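Local coordinates for quinone oxidoreductase 1 (Escherichia coli, PDB 1QOR), which catalyses the NADPH-dependent one-electron reduction of quinones to semiquinones, working as a homodimer, at residues G154-K162 with Q179-W187. Residues are numbered along the deposited sequence; the frame is centred on the assembly and turned at random.
Sequences GLIACQWAK and QSALKAGAW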
# COMPACT_ATOMS: atom_id res chain seq x y z
N GLY A 154 2.83 5.38 -21.36
CA GLY A 154 3.97 4.47 -21.53
C GLY A 154 5.19 5.05 -22.25
O GLY A 154 6.29 5.10 -21.68
N LEU A 155 4.96 5.55 -23.46
CA LEU A 155 6.03 6.11 -24.27
C LEU A 155 6.74 7.29 -23.57
O LEU A 155 7.97 7.47 -23.73
CB LEU A 155 5.51 6.48 -25.66
CG LEU A 155 6.01 5.69 -26.90
CD1 LEU A 155 6.53 4.25 -26.62
CD2 LEU A 155 4.94 5.73 -27.97
N ILE A 156 6.00 8.09 -22.79
CA ILE A 156 6.63 9.18 -22.06
C ILE A 156 7.45 8.55 -20.92
O ILE A 156 8.56 9.01 -20.60
CB ILE A 156 5.60 10.18 -21.48
CG1 ILE A 156 4.94 10.96 -22.61
CG2 ILE A 156 6.26 11.13 -20.51
CD1 ILE A 156 3.73 11.84 -22.15
N ALA A 157 6.90 7.52 -20.29
CA ALA A 157 7.60 6.87 -19.19
C ALA A 157 8.95 6.27 -19.70
O ALA A 157 9.97 6.36 -19.02
CB ALA A 157 6.71 5.79 -18.55
N CYS A 158 8.94 5.64 -20.86
CA CYS A 158 10.17 5.08 -21.43
C CYS A 158 11.32 6.15 -21.56
O CYS A 158 12.44 5.93 -21.11
CB CYS A 158 9.86 4.50 -22.80
SG CYS A 158 8.97 2.96 -22.75
N GLN A 159 10.97 7.33 -22.09
CA GLN A 159 11.90 8.41 -22.35
C GLN A 159 12.36 9.05 -21.10
O GLN A 159 13.54 9.41 -20.98
CB GLN A 159 11.26 9.41 -23.30
CG GLN A 159 10.79 8.74 -24.59
CD GLN A 159 10.18 9.71 -25.59
OE1 GLN A 159 10.91 10.46 -26.26
NE2 GLN A 159 8.82 9.70 -25.70
N TRP A 160 11.44 9.21 -20.13
CA TRP A 160 11.82 9.81 -18.85
C TRP A 160 12.74 8.84 -18.06
O TRP A 160 13.75 9.27 -17.49
CB TRP A 160 10.59 10.22 -18.03
CG TRP A 160 10.89 11.33 -17.12
CD1 TRP A 160 12.04 11.51 -16.37
CD2 TRP A 160 10.04 12.47 -16.83
NE1 TRP A 160 11.95 12.70 -15.64
CE2 TRP A 160 10.73 13.29 -15.90
CE3 TRP A 160 8.77 12.86 -17.27
CZ2 TRP A 160 10.19 14.49 -15.41
CZ3 TRP A 160 8.23 14.05 -16.79
CH2 TRP A 160 8.94 14.85 -15.87
N ALA A 161 12.41 7.55 -18.06
CA ALA A 161 13.22 6.55 -17.36
C ALA A 161 14.66 6.55 -17.93
O ALA A 161 15.64 6.56 -17.17
CB ALA A 161 12.60 5.20 -17.48
N LYS A 162 14.78 6.55 -19.26
CA LYS A 162 16.08 6.62 -19.92
C LYS A 162 16.83 7.89 -19.49
O LYS A 162 17.98 7.82 -19.07
CB LYS A 162 15.88 6.65 -21.42
CG LYS A 162 17.14 6.76 -22.23
CD LYS A 162 16.78 6.66 -23.71
CE LYS A 162 17.80 7.39 -24.61
NZ LYS A 162 17.41 7.28 -26.07
N GLN A 179 8.81 -2.78 -30.34
CA GLN A 179 9.84 -2.00 -31.01
C GLN A 179 9.76 -0.51 -30.70
O GLN A 179 10.79 0.16 -30.54
CB GLN A 179 9.79 -2.25 -32.51
CG GLN A 179 10.25 -3.66 -32.87
CD GLN A 179 11.66 -3.99 -32.33
OE1 GLN A 179 12.60 -3.16 -32.41
NE2 GLN A 179 11.82 -5.19 -31.76
N SER A 180 8.55 0.04 -30.66
CA SER A 180 8.41 1.47 -30.37
C SER A 180 8.93 1.76 -28.98
O SER A 180 9.65 2.75 -28.77
CB SER A 180 6.96 1.87 -30.49
OG SER A 180 6.47 1.46 -31.74
N ALA A 181 8.59 0.88 -28.03
CA ALA A 181 9.03 1.04 -26.63
C ALA A 181 10.57 1.01 -26.51
O ALA A 181 11.18 1.86 -25.82
CB ALA A 181 8.40 -0.06 -25.77
N LEU A 182 11.21 0.06 -27.18
CA LEU A 182 12.68 -0.04 -27.13
C LEU A 182 13.30 1.22 -27.75
O LEU A 182 14.15 1.87 -27.19
CB LEU A 182 13.14 -1.32 -27.84
CG LEU A 182 12.86 -2.62 -27.09
CD1 LEU A 182 12.85 -3.77 -28.02
CD2 LEU A 182 13.89 -2.84 -26.03
N LYS A 183 12.71 1.65 -28.85
CA LYS A 183 13.15 2.84 -29.54
C LYS A 183 13.02 4.02 -28.61
O LYS A 183 13.93 4.83 -28.51
CB LYS A 183 12.26 3.03 -30.74
CG LYS A 183 12.87 3.78 -31.84
CD LYS A 183 12.24 3.29 -33.19
N ALA A 184 11.89 4.11 -27.88
CA ALA A 184 11.72 5.22 -26.91
C ALA A 184 12.66 5.10 -25.71
O ALA A 184 12.92 6.09 -25.02
CB ALA A 184 10.28 5.28 -26.43
N GLY A 185 13.22 3.93 -25.42
CA GLY A 185 14.10 3.91 -24.26
C GLY A 185 13.87 2.83 -23.23
O GLY A 185 14.54 2.83 -22.20
N ALA A 186 12.95 1.90 -23.47
CA ALA A 186 12.74 0.80 -22.56
C ALA A 186 14.00 -0.07 -22.67
O ALA A 186 14.48 -0.34 -23.78
CB ALA A 186 11.55 -0.00 -22.98
N TRP A 187 14.51 -0.53 -21.53
CA TRP A 187 15.68 -1.38 -21.48
C TRP A 187 15.37 -2.73 -22.08
O TRP A 187 16.10 -3.20 -22.94
CB TRP A 187 16.15 -1.50 -20.06
CG TRP A 187 17.40 -2.33 -19.88
CD1 TRP A 187 18.65 -2.06 -20.37
CD2 TRP A 187 17.53 -3.48 -19.05
NE1 TRP A 187 19.55 -2.97 -19.87
CE2 TRP A 187 18.89 -3.85 -19.06
CE3 TRP A 187 16.62 -4.23 -18.29
CZ2 TRP A 187 19.37 -4.94 -18.35
CZ3 TRP A 187 17.11 -5.32 -17.57
CH2 TRP A 187 18.47 -5.67 -17.60
O HOH W 1 16.81 4.69 -26.82
O HOH W 2 14.59 8.41 -25.51
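Ala184 rests its methyl against both Cys158 and Leu155 where two neighbouring helices of the Rossmann-type nucleotide-binding domain, 152-164 and 175-184, pack on one side of the parallel sheet, their segment axes 8.7 Å apart and crossing at -31°. Gly152 and Gln176, near the starts of these helices, belong to the NADP(+) site. Ala184 CB lies 3.7 Å from Cys158 CB, and Leu155 CD1 comes alongside the same methyl while also reaching Ala181 CA. With SG anti to its own carbonyl carbon (chi1 -74°), Cys158 lays its sulfur against the methyl of Ala186, 3.9 Å from SG to CB, and Leu168 of strand 167-172, on the sheet side, touches both side chains. The small side chains here are consistent with a close backbone approach: the CA atoms of Cys158 and Gly185 are 5.0 Å apart. Gly185, at positive phi (130°), ends the second helix in a Schellman motif, and Lys162 CD packs 3.9 Å from its CA. Gln159 lays CG against Ala184 O; its amide is held by NE2 bonding to Leu155 O and by OE1 accepting from Lys293 N. The extended Lys162 chain carries NZ past the end of helix 175-184, where it donates to two waters, one donating in turn to Ala184 O at 2.9 Å from the water oxygen.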